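PDB 5KBP: glycosyl hydrolase, family 38 from Enterococcus faecalis, which probably acts as a metal-binding alpha-mannosidase, hydrolysing alpha-mannosidic linkages of carbohydrates. Local coordinates for residues 405-416 with 797-808; 499-507 with 815-824. One frame throughout, in Å; residues are numbered along the deposited sequence.

Interaction 1 (405-416 with 797-808); sequences PFVLFNTSGYQK and YSAQIPFTAATT
Lys416 lays its aliphatic chain over one face of the Phe803 ring: CD sits 3.7 Å from the ring centroid, 21° off the ring normal, a CH-pi contact displaced toward the rim. A lysine suits the place because its methylenes pack on the phenyl group while NZ travels on to a salt bridge with Glu418. At its edge the same ring meets a backbone carbonyl, Phe409 O lying 3.1 Å from Phe803 CD1. Beyond Phe803 the chains become neighbouring antiparallel strands, 405-410 and 804-807, whose axes run at 162°. Val407 N to Ala806 O, at 2.6 Å, and Phe409 N to Thr804 O, at 2.9 Å, join the hydrogen-bonded pairs; the return bond from Thr804 N to Phe409 O is weak. Leu408 CD2 touches Ala805 CB at 3.9 Å on one face, whereas Phe409 and Thr804 share the other, turned toward helix 362-393. At the far end, Tyr414 CE2 packs on Tyr797 CB at 3.6 Å, Tyr414 OH is hydrogen-bonded to Trp831 N, and Ser412 CB rests on Ile801 CD1.

The loop offering these groups is shaped by Asn410. With CG anti to the backbone N (chi1 -177°), its amide reaches over the turn: OD1 accepts from Ser412 N, above the amide plane, forming an Asx turn, while the Ser412 hydroxyl donates in that plane to a lone pair (Ser412 OG to Asn410 OD1 2.9 Å). ND2 donates to Tyr414 O. An asparagine, acceptor and donor in one flat group, can thus tie both limbs of the loop. Backbone bonds set the register of 405-410 on 804-807; beyond Phe803 the contact passes to largely apolar packing on a turn held in shape by its own polar bonds.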
loop_
_atom_site.group_PDB
_atom_site.type_symbol
_atom_site.label_atom_id
_atom_site.label_comp_id
_atom_site.label_asym_id
_atom_site.label_seq_id
_atom_site.Cartn_x
_atom_site.Cartn_y
_atom_site.Cartn_z
ATOM N N PRO A 405 21.813 -21.512 -24.811
ATOM C CA PRO A 405 22.536 -20.240 -24.737
ATOM C C PRO A 405 21.941 -19.281 -23.717
ATOM O O PRO A 405 20.751 -19.325 -23.396
ATOM C CB PRO A 405 22.403 -19.680 -26.158
ATOM C CG PRO A 405 21.116 -20.237 -26.649
ATOM C CD PRO A 405 20.957 -21.594 -26.008
ATOM N N PHE A 406 22.802 -18.403 -23.207
ATOM C CA PHE A 406 22.393 -17.347 -22.293
ATOM C C PHE A 406 23.273 -16.129 -22.533
ATOM O O PHE A 406 24.386 -16.239 -23.055
ATOM C CB PHE A 406 22.464 -17.799 -20.827
ATOM C CG PHE A 406 23.831 -18.246 -20.390
ATOM C CD1 PHE A 406 24.243 -19.555 -20.589
ATOM C CD2 PHE A 406 24.701 -17.362 -19.771
ATOM C CE1 PHE A 406 25.500 -19.971 -20.187
ATOM C CE2 PHE A 406 25.959 -17.774 -19.366
ATOM C CZ PHE A 406 26.358 -19.079 -19.574
ATOM N N VAL A 407 22.764 -14.960 -22.143
ATOM C CA VAL A 407 23.394 -13.679 -22.445
ATOM C C VAL A 407 23.654 -12.923 -21.149
ATOM O O VAL A 407 22.798 -12.885 -20.258
ATOM C CB VAL A 407 22.521 -12.835 -23.399
ATOM C CG1 VAL A 407 23.233 -11.547 -23.778
ATOM C CG2 VAL A 407 22.160 -13.635 -24.642
ATOM N N LEU A 408 24.836 -12.314 -21.053
ATOM C CA LEU A 408 25.231 -11.497 -19.912
ATOM C C LEU A 408 25.300 -10.038 -20.343
ATOM O O LEU A 408 26.022 -9.704 -21.287
ATOM C CB LEU A 408 26.579 -11.951 -19.353
ATOM C CG LEU A 408 26.559 -13.093 -18.336
ATOM C CD1 LEU A 408 27.969 -13.589 -18.054
ATOM C CD2 LEU A 408 25.884 -12.635 -17.054
ATOM N N PHE A 409 24.562 -9.176 -19.649
ATOM C CA PHE A 409 24.537 -7.749 -19.934
ATOM C C PHE A 409 25.271 -6.982 -18.843
ATOM O O PHE A 409 25.091 -7.252 -17.652
ATOM C CB PHE A 409 23.103 -7.220 -20.028
ATOM C CG PHE A 409 22.315 -7.784 -21.170
ATOM C CD1 PHE A 409 21.618 -8.972 -21.026
ATOM C CD2 PHE A 409 22.249 -7.115 -22.381
ATOM C CE1 PHE A 409 20.882 -9.489 -22.072
ATOM C CE2 PHE A 409 21.515 -7.628 -23.431
ATOM C CZ PHE A 409 20.830 -8.817 -23.277
ATOM N N ASN A 410 26.097 -6.025 -19.257
ATOM C CA ASN A 410 26.659 -5.026 -18.354
ATOM C C ASN A 410 25.863 -3.750 -18.589
ATOM O O ASN A 410 26.040 -3.076 -19.603
ATOM C CB ASN A 410 28.150 -4.821 -18.601
ATOM C CG ASN A 410 28.782 -3.835 -17.621
ATOM O OD1 ASN A 410 28.109 -3.283 -16.748
ATOM N ND2 ASN A 410 30.088 -3.627 -17.753
ATOM N N THR A 411 24.963 -3.432 -17.660
ATOM C CA THR A 411 24.099 -2.263 -17.772
ATOM C C THR A 411 24.657 -1.055 -17.025
ATOM O O THR A 411 23.894 -0.178 -16.608
ATOM C CB THR A 411 22.693 -2.596 -17.271
ATOM O OG1 THR A 411 22.771 -3.109 -15.934
ATOM C CG2 THR A 411 22.052 -3.640 -18.169
ATOM N N SER A 412 25.975 -0.993 -16.851
ATOM C CA SER A 412 26.627 0.123 -16.184
ATOM C C SER A 412 27.683 0.717 -17.107
ATOM O O SER A 412 27.983 0.179 -18.176
ATOM C CB SER A 412 27.264 -0.308 -14.854
ATOM O OG SER A 412 28.483 -1.003 -15.065
ATOM N N GLY A 413 28.244 1.845 -16.680
ATOM C CA GLY A 413 29.242 2.535 -17.473
ATOM C C GLY A 413 30.665 2.285 -17.022
ATOM O O GLY A 413 31.579 3.023 -17.402
ATOM N N TYR A 414 30.871 1.245 -16.221
ATOM C CA TYR A 414 32.182 0.922 -15.680
ATOM C C TYR A 414 32.601 -0.477 -16.108
ATOM O O TYR A 414 31.760 -1.340 -16.378
ATOM C CB TYR A 414 32.189 1.007 -14.151
ATOM C CG TYR A 414 31.414 2.180 -13.602
ATOM C CD1 TYR A 414 31.967 3.452 -13.580
ATOM C CD2 TYR A 414 30.127 2.014 -13.108
ATOM C CE1 TYR A 414 31.260 4.528 -13.079
ATOM C CE2 TYR A 414 29.412 3.086 -12.605
ATOM C CZ TYR A 414 29.984 4.341 -12.592
ATOM O OH TYR A 414 29.278 5.413 -12.093
ATOM N N GLN A 415 33.913 -0.691 -16.173
ATOM C CA GLN A 415 34.439 -2.038 -16.338
ATOM C C GLN A 415 34.062 -2.868 -15.122
ATOM O O GLN A 415 34.481 -2.565 -14.000
ATOM C CB GLN A 415 35.956 -1.998 -16.508
ATOM C CG GLN A 415 36.432 -1.059 -17.601
ATOM C CD GLN A 415 37.103 -1.791 -18.743
ATOM O OE1 GLN A 415 37.937 -2.671 -18.528
ATOM N NE2 GLN A 415 36.739 -1.434 -19.969
ATOM N N LYS A 416 33.261 -3.906 -15.334
ATOM C CA LYS A 416 32.700 -4.680 -14.239
ATOM C C LYS A 416 33.421 -6.014 -14.107
ATOM O O LYS A 416 33.581 -6.744 -15.092
ATOM C CB LYS A 416 31.202 -4.907 -14.436
ATOM C CG LYS A 416 30.448 -4.886 -13.127
ATOM C CD LYS A 416 29.043 -5.413 -13.252
ATOM C CE LYS A 416 28.407 -5.474 -11.882
ATOM N NZ LYS A 416 29.350 -6.002 -10.859
ATOM N N TYR A 797 30.175 2.448 -7.218
ATOM C CA TYR A 797 28.952 2.577 -8.002
ATOM C C TYR A 797 28.611 1.265 -8.694
ATOM O O TYR A 797 27.437 0.887 -8.790
ATOM C CB TYR A 797 29.101 3.689 -9.041
ATOM C CG TYR A 797 29.300 5.074 -8.473
ATOM C CD1 TYR A 797 28.584 5.506 -7.366
ATOM C CD2 TYR A 797 30.203 5.954 -9.053
ATOM C CE1 TYR A 797 28.767 6.778 -6.851
ATOM C CE2 TYR A 797 30.393 7.225 -8.547
ATOM C CZ TYR A 797 29.672 7.633 -7.445
ATOM O OH TYR A 797 29.858 8.897 -6.938
ATOM N N SER A 798 29.632 0.556 -9.185
ATOM C CA SER A 798 29.400 -0.661 -9.952
ATOM C C SER A 798 28.878 -1.796 -9.079
ATOM O O SER A 798 28.186 -2.689 -9.578
ATOM C CB SER A 798 30.689 -1.082 -10.656
ATOM O OG SER A 798 30.471 -2.205 -11.488
ATOM N N ALA A 799 29.196 -1.779 -7.781
ATOM C CA ALA A 799 28.746 -2.852 -6.900
ATOM C C ALA A 799 27.239 -2.810 -6.675
ATOM O O ALA A 799 26.628 -3.847 -6.392
ATOM C CB ALA A 799 29.486 -2.777 -5.563
ATOM N N GLN A 800 26.626 -1.631 -6.795
ATOM C CA GLN A 800 25.183 -1.501 -6.632
ATOM C C GLN A 800 24.400 -1.925 -7.868
ATOM O O GLN A 800 23.168 -1.998 -7.804
ATOM C CB GLN A 800 24.818 -0.057 -6.279
ATOM C CG GLN A 800 25.175 0.359 -4.866
ATOM C CD GLN A 800 24.577 1.702 -4.491
ATOM O OE1 GLN A 800 23.988 2.385 -5.330
ATOM N NE2 GLN A 800 24.719 2.084 -3.227
ATOM N N ILE A 801 25.073 -2.204 -8.979
ATOM C CA ILE A 801 24.399 -2.521 -10.235
ATOM C C ILE A 801 24.665 -3.979 -10.592
ATOM O O ILE A 801 25.728 -4.294 -11.140
ATOM C CB ILE A 801 24.865 -1.584 -11.361
ATOM C CG1 ILE A 801 24.742 -0.124 -10.920
ATOM C CG2 ILE A 801 24.062 -1.834 -12.628
ATOM C CD1 ILE A 801 25.321 0.865 -11.906
ATOM N N PRO A 802 23.739 -4.894 -10.316
ATOM C CA PRO A 802 24.001 -6.312 -10.583
ATOM C C PRO A 802 23.985 -6.621 -12.073
ATOM O O PRO A 802 23.407 -5.896 -12.886
ATOM C CB PRO A 802 22.853 -7.022 -9.860
ATOM C CG PRO A 802 21.740 -6.025 -9.889
ATOM C CD PRO A 802 22.397 -4.675 -9.747
ATOM N N PHE A 803 24.641 -7.726 -12.422
ATOM C CA PHE A 803 24.605 -8.212 -13.794
ATOM C C PHE A 803 23.191 -8.643 -14.167
ATOM O O PHE A 803 22.400 -9.069 -13.320
ATOM C CB PHE A 803 25.568 -9.388 -13.979
ATOM C CG PHE A 803 26.951 -8.986 -14.414
ATOM C CD1 PHE A 803 27.164 -8.435 -15.666
ATOM C CD2 PHE A 803 28.040 -9.176 -13.578
ATOM C CE1 PHE A 803 28.432 -8.067 -16.072
ATOM C CE2 PHE A 803 29.313 -8.813 -13.981
ATOM C CZ PHE A 803 29.510 -8.258 -15.230
ATOM N N THR A 804 22.873 -8.525 -15.453
ATOM C CA THR A 804 21.600 -8.985 -15.997
ATOM C C THR A 804 21.873 -10.214 -16.855
ATOM O O THR A 804 22.434 -10.104 -17.951
ATOM C CB THR A 804 20.912 -7.888 -16.807
ATOM O OG1 THR A 804 20.516 -6.823 -15.934
ATOM C CG2 THR A 804 19.684 -8.442 -17.516
ATOM N N ALA A 805 21.489 -11.381 -16.348
ATOM C CA ALA A 805 21.644 -12.644 -17.052
ATOM C C ALA A 805 20.296 -13.093 -17.596
ATOM O O ALA A 805 19.265 -12.933 -16.937
ATOM C CB ALA A 805 22.222 -13.722 -16.132
ATOM N N ALA A 806 20.311 -13.657 -18.801
ATOM C CA ALA A 806 19.082 -14.071 -19.457
ATOM C C ALA A 806 19.367 -15.241 -20.382
ATOM O O ALA A 806 20.349 -15.226 -21.126
ATOM C CB ALA A 806 18.464 -12.925 -20.257
ATOM N N THR A 807 18.500 -16.244 -20.332
ATOM C CA THR A 807 18.576 -17.362 -21.256
ATOM C C THR A 807 17.676 -17.109 -22.461
ATOM O O THR A 807 16.732 -16.316 -22.410
ATOM C CB THR A 807 18.174 -18.667 -20.568
ATOM O OG1 THR A 807 16.803 -18.589 -20.154
ATOM C CG2 THR A 807 19.052 -18.921 -19.352
ATOM N N THR A 808 17.990 -17.792 -23.556
ATOM C CA THR A 808 17.204 -17.706 -24.779
ATOM C C THR A 808 17.454 -18.972 -25.585
ATOM O O THR A 808 18.342 -19.766 -25.270
ATOM C CB THR A 808 17.553 -16.450 -25.587
ATOM O OG1 THR A 808 16.718 -16.376 -26.749
ATOM C CG2 THR A 808 19.009 -16.482 -26.017
#

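Interaction 2 (499-507 with 815-824); sequences MAPFSWDSF and LAPNHVYLTH. Unlike the reference sequence in segment 815-824: His824 (reference Thr).
Pro817 O accepts from Ser506 OG at 2.6 Å, in the carbonyl plane and on a lone pair. A serine fits because its short side chain, with OG beside the backbone N (chi1 -61°), reaches the neighbouring backbone directly. Ser506 N also donates to Asn818 OD1, from above the amide plane. Just before Pro817, Ala816 O receives the indole N-H of Trp504: NE1 is 2.9 Å from Ala816 O, the bond is nearly straight at 167°, and the carbonyl oxygen lies in the ring plane. CG of Trp504 stands between the backbone N and the carbonyl carbon (chi1 65°), which swings the indole along the partner chain. Tryptophan suits the site, setting a donor at the edge of a broad flat ring; His819 CB lies over one face, 3.5 Å from Trp504 CZ2, and Leu815 CD1 touches Trp504 CH2 obliquely.

The backbones of Trp504 and His819 form an antiparallel hydrogen-bonded pair, joining the short strand 819-820 to strand 503-511. Where the strand begins, Phe502 and Ser503 both face Asn410 of the strand on the other side, a G1 beta bulge. Phe502 O accepts from Tyr821 N at 2.8 Å and more weakly from Leu822 N. Phe502 CB packs on Leu822 CB at 4.1 Å, and its ring meets that of His824 rim to rim, while helix 304-332 offers Pro323 and Met327 to the phenyl group.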
loop_
_atom_site.group_PDB
_atom_site.type_symbol
_atom_site.label_atom_id
_atom_site.label_comp_id
_atom_site.label_asym_id
_atom_site.label_seq_id
_atom_site.Cartn_x
_atom_site.Cartn_y
_atom_site.Cartn_z
ATOM N N MET A 499 34.508 -6.653 -17.792
ATOM C CA MET A 499 33.575 -6.596 -18.907
ATOM C C MET A 499 33.338 -5.148 -19.316
ATOM O O MET A 499 33.241 -4.255 -18.470
ATOM C CB MET A 499 32.256 -7.271 -18.534
ATOM C CG MET A 499 31.275 -7.400 -19.685
ATOM S SD MET A 499 29.796 -8.328 -19.234
ATOM C CE MET A 499 28.842 -8.195 -20.745
ATOM N N ALA A 500 33.253 -4.918 -20.624
ATOM C CA ALA A 500 33.167 -3.563 -21.143
ATOM C C ALA A 500 31.869 -2.892 -20.693
ATOM O O ALA A 500 30.847 -3.558 -20.505
ATOM C CB ALA A 500 33.247 -3.570 -22.668
ATOM N N PRO A 501 31.887 -1.573 -20.499
ATOM C CA PRO A 501 30.657 -0.868 -20.121
ATOM C C PRO A 501 29.599 -0.957 -21.212
ATOM O O PRO A 501 29.907 -0.919 -22.405
ATOM C CB PRO A 501 31.125 0.576 -19.915
ATOM C CG PRO A 501 32.588 0.470 -19.639
ATOM C CD PRO A 501 33.066 -0.690 -20.458
ATOM N N PHE A 502 28.340 -1.066 -20.778
ATOM C CA PHE A 502 27.167 -1.132 -21.646
ATOM C C PHE A 502 27.397 -2.029 -22.854
ATOM O O PHE A 502 27.419 -1.561 -23.998
ATOM C CB PHE A 502 26.745 0.272 -22.079
ATOM C CG PHE A 502 26.226 1.110 -20.947
ATOM C CD1 PHE A 502 25.050 0.772 -20.301
ATOM C CD2 PHE A 502 26.920 2.223 -20.521
ATOM C CE1 PHE A 502 24.576 1.538 -19.254
ATOM C CE2 PHE A 502 26.451 2.995 -19.477
ATOM C CZ PHE A 502 25.279 2.651 -18.840
ATOM N N SER A 503 27.572 -3.322 -22.598
ATOM C CA SER A 503 27.800 -4.317 -23.631
ATOM C C SER A 503 27.088 -5.599 -23.220
ATOM O O SER A 503 26.491 -5.681 -22.141
ATOM C CB SER A 503 29.299 -4.557 -23.844
ATOM O OG SER A 503 29.916 -4.984 -22.642
ATOM N N TRP A 504 27.147 -6.609 -24.084
ATOM C CA TRP A 504 26.628 -7.923 -23.735
ATOM C C TRP A 504 27.496 -9.004 -24.357
ATOM O O TRP A 504 28.017 -8.838 -25.464
ATOM C CB TRP A 504 25.161 -8.102 -24.166
ATOM C CG TRP A 504 24.908 -8.080 -25.648
ATOM C CD1 TRP A 504 25.179 -9.077 -26.541
ATOM C CD2 TRP A 504 24.293 -7.027 -26.399
ATOM N NE1 TRP A 504 24.792 -8.700 -27.804
ATOM C CE2 TRP A 504 24.244 -7.445 -27.744
ATOM C CE3 TRP A 504 23.791 -5.764 -26.067
ATOM C CZ2 TRP A 504 23.709 -6.648 -28.755
ATOM C CZ3 TRP A 504 23.262 -4.975 -27.072
ATOM C CH2 TRP A 504 23.226 -5.420 -28.400
ATOM N N ASP A 505 27.654 -10.106 -23.630
ATOM C CA ASP A 505 28.400 -11.266 -24.090
ATOM C C ASP A 505 27.502 -12.492 -24.040
ATOM O O ASP A 505 26.776 -12.702 -23.062
ATOM C CB ASP A 505 29.656 -11.494 -23.240
ATOM C CG ASP A 505 30.725 -10.445 -23.483
ATOM O OD1 ASP A 505 31.005 -10.138 -24.662
ATOM O OD2 ASP A 505 31.283 -9.924 -22.495
ATOM N N SER A 506 27.550 -13.296 -25.095
ATOM C CA SER A 506 26.722 -14.487 -25.209
ATOM C C SER A 506 27.551 -15.735 -24.936
ATOM O O SER A 506 28.702 -15.838 -25.372
ATOM C CB SER A 506 26.082 -14.577 -26.595
ATOM O OG SER A 506 25.246 -13.459 -26.840
ATOM N N PHE A 507 26.962 -16.675 -24.205
ATOM C CA PHE A 507 27.575 -17.962 -23.910
ATOM C C PHE A 507 26.532 -19.053 -24.122
ATOM O O PHE A 507 25.364 -18.776 -24.403
ATOM C CB PHE A 507 28.134 -17.996 -22.481
ATOM C CG PHE A 507 29.135 -16.912 -22.196
ATOM C CD1 PHE A 507 30.478 -17.096 -22.481
ATOM C CD2 PHE A 507 28.733 -15.709 -21.640
ATOM C CE1 PHE A 507 31.400 -16.102 -22.219
ATOM C CE2 PHE A 507 29.651 -14.710 -21.375
ATOM C CZ PHE A 507 30.986 -14.907 -21.665
ATOM N N LEU A 815 21.187 -8.933 -34.082
ATOM C CA LEU A 815 22.191 -8.429 -33.157
ATOM C C LEU A 815 23.353 -9.409 -33.055
ATOM O O LEU A 815 23.177 -10.626 -33.146
ATOM C CB LEU A 815 21.590 -8.191 -31.769
ATOM C CG LEU A 815 20.623 -7.016 -31.618
ATOM C CD1 LEU A 815 20.196 -6.858 -30.167
ATOM C CD2 LEU A 815 21.254 -5.734 -32.139
ATOM N N ALA A 816 24.548 -8.861 -32.864
ATOM C CA ALA A 816 25.735 -9.689 -32.756
ATOM C C ALA A 816 25.746 -10.431 -31.420
ATOM O O ALA A 816 25.194 -9.948 -30.428
ATOM C CB ALA A 816 26.994 -8.838 -32.889
ATOM N N PRO A 817 26.358 -11.618 -31.373
ATOM C CA PRO A 817 26.454 -12.330 -30.085
ATOM C C PRO A 817 27.201 -11.541 -29.023
ATOM O O PRO A 817 26.847 -11.611 -27.839
ATOM C CB PRO A 817 27.189 -13.626 -30.460
ATOM C CG PRO A 817 26.931 -13.803 -31.920
ATOM C CD PRO A 817 26.895 -12.416 -32.488
ATOM N N ASN A 818 28.230 -10.794 -29.416
ATOM C CA ASN A 818 28.947 -9.894 -28.522
ATOM C C ASN A 818 28.941 -8.506 -29.144
ATOM O O ASN A 818 29.231 -8.357 -30.335
ATOM C CB ASN A 818 30.384 -10.368 -28.280
ATOM C CG ASN A 818 30.450 -11.806 -27.806
ATOM O OD1 ASN A 818 30.168 -12.102 -26.646
ATOM N ND2 ASN A 818 30.829 -12.709 -28.704
ATOM N N HIS A 819 28.609 -7.495 -28.344
ATOM C CA HIS A 819 28.445 -6.155 -28.887
ATOM C C HIS A 819 28.603 -5.128 -27.777
ATOM O O HIS A 819 28.098 -5.320 -26.670
ATOM C CB HIS A 819 27.075 -6.002 -29.558
ATOM C CG HIS A 819 26.844 -4.654 -30.164
ATOM N ND1 HIS A 819 26.108 -3.672 -29.537
ATOM C CD2 HIS A 819 27.249 -4.125 -31.343
ATOM C CE1 HIS A 819 26.071 -2.596 -30.302
ATOM N NE2 HIS A 819 26.756 -2.844 -31.404
ATOM N N VAL A 820 29.302 -4.040 -28.088
ATOM C CA VAL A 820 29.467 -2.911 -27.179
ATOM C C VAL A 820 28.531 -1.802 -27.636
ATOM O O VAL A 820 28.680 -1.268 -28.741
ATOM C CB VAL A 820 30.924 -2.424 -27.141
ATOM C CG1 VAL A 820 31.032 -1.145 -26.328
ATOM C CG2 VAL A 820 31.827 -3.505 -26.570
ATOM N N TYR A 821 27.567 -1.449 -26.783
ATOM C CA TYR A 821 26.573 -0.455 -27.171
ATOM C C TYR A 821 27.108 0.967 -27.043
ATOM O O TYR A 821 26.785 1.829 -27.867
ATOM C CB TYR A 821 25.301 -0.629 -26.338
ATOM C CG TYR A 821 24.134 0.206 -26.819
ATOM C CD1 TYR A 821 23.519 -0.061 -28.035
ATOM C CD2 TYR A 821 23.643 1.256 -26.055
ATOM C CE1 TYR A 821 22.452 0.697 -28.481
ATOM C CE2 TYR A 821 22.575 2.021 -26.491
ATOM C CZ TYR A 821 21.984 1.737 -27.705
ATOM O OH TYR A 821 20.923 2.494 -28.144
ATOM N N LEU A 822 27.928 1.230 -26.029
ATOM C CA LEU A 822 28.463 2.566 -25.795
ATOM C C LEU A 822 29.931 2.477 -25.412
ATOM O O LEU A 822 30.303 1.649 -24.577
ATOM C CB LEU A 822 27.676 3.287 -24.689
ATOM C CG LEU A 822 26.328 3.892 -25.073
ATOM C CD1 LEU A 822 25.579 4.372 -23.842
ATOM C CD2 LEU A 822 26.532 5.040 -26.043
ATOM N N THR A 823 30.755 3.324 -26.020
ATOM C CA THR A 823 32.158 3.453 -25.651
ATOM C C THR A 823 32.317 4.724 -24.825
ATOM O O THR A 823 31.926 5.807 -25.267
ATOM C CB THR A 823 33.050 3.498 -26.890
ATOM O OG1 THR A 823 32.929 2.267 -27.615
ATOM C CG2 THR A 823 34.506 3.707 -26.500
ATOM N N HIS A 824 32.866 4.593 -23.627
ATOM C CA HIS A 824 32.923 5.689 -22.675
ATOM C C HIS A 824 34.352 6.201 -22.541
ATOM O O HIS A 824 35.319 5.433 -22.621
ATOM C CB HIS A 824 32.387 5.255 -21.310
ATOM C CG HIS A 824 30.902 5.009 -21.286
ATOM N ND1 HIS A 824 30.025 5.783 -20.553
ATOM C CD2 HIS A 824 30.142 4.070 -21.899
ATOM C CE1 HIS A 824 28.792 5.332 -20.714
ATOM N NE2 HIS A 824 28.835 4.295 -21.530
#

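In the fold
Interactions 1 and 2 lie about 10 Å apart, centre to centre, in one antiparallel sheet. Strands 404-410 and 503-511 are neighbours there, and each takes a late-coming strand on its outer side, so that four strands run in the order 804-807, 404-410, 503-511, 819-820, while 503-511 also pairs with 451-454. The bonds between the inner pair, such as Leu408 N to Asp505 O at 2.8 Å, connect the two contacts directly. Along the chain the segments alternate: 405-416, 499-507, 797-808, 815-824. The chain therefore builds the large beta sheets of residues 523-783 before returning, through helix 789-799, to complete this earlier sheet, and the C-terminal part of the chain is joined to the strands that follow the helices of 304-393.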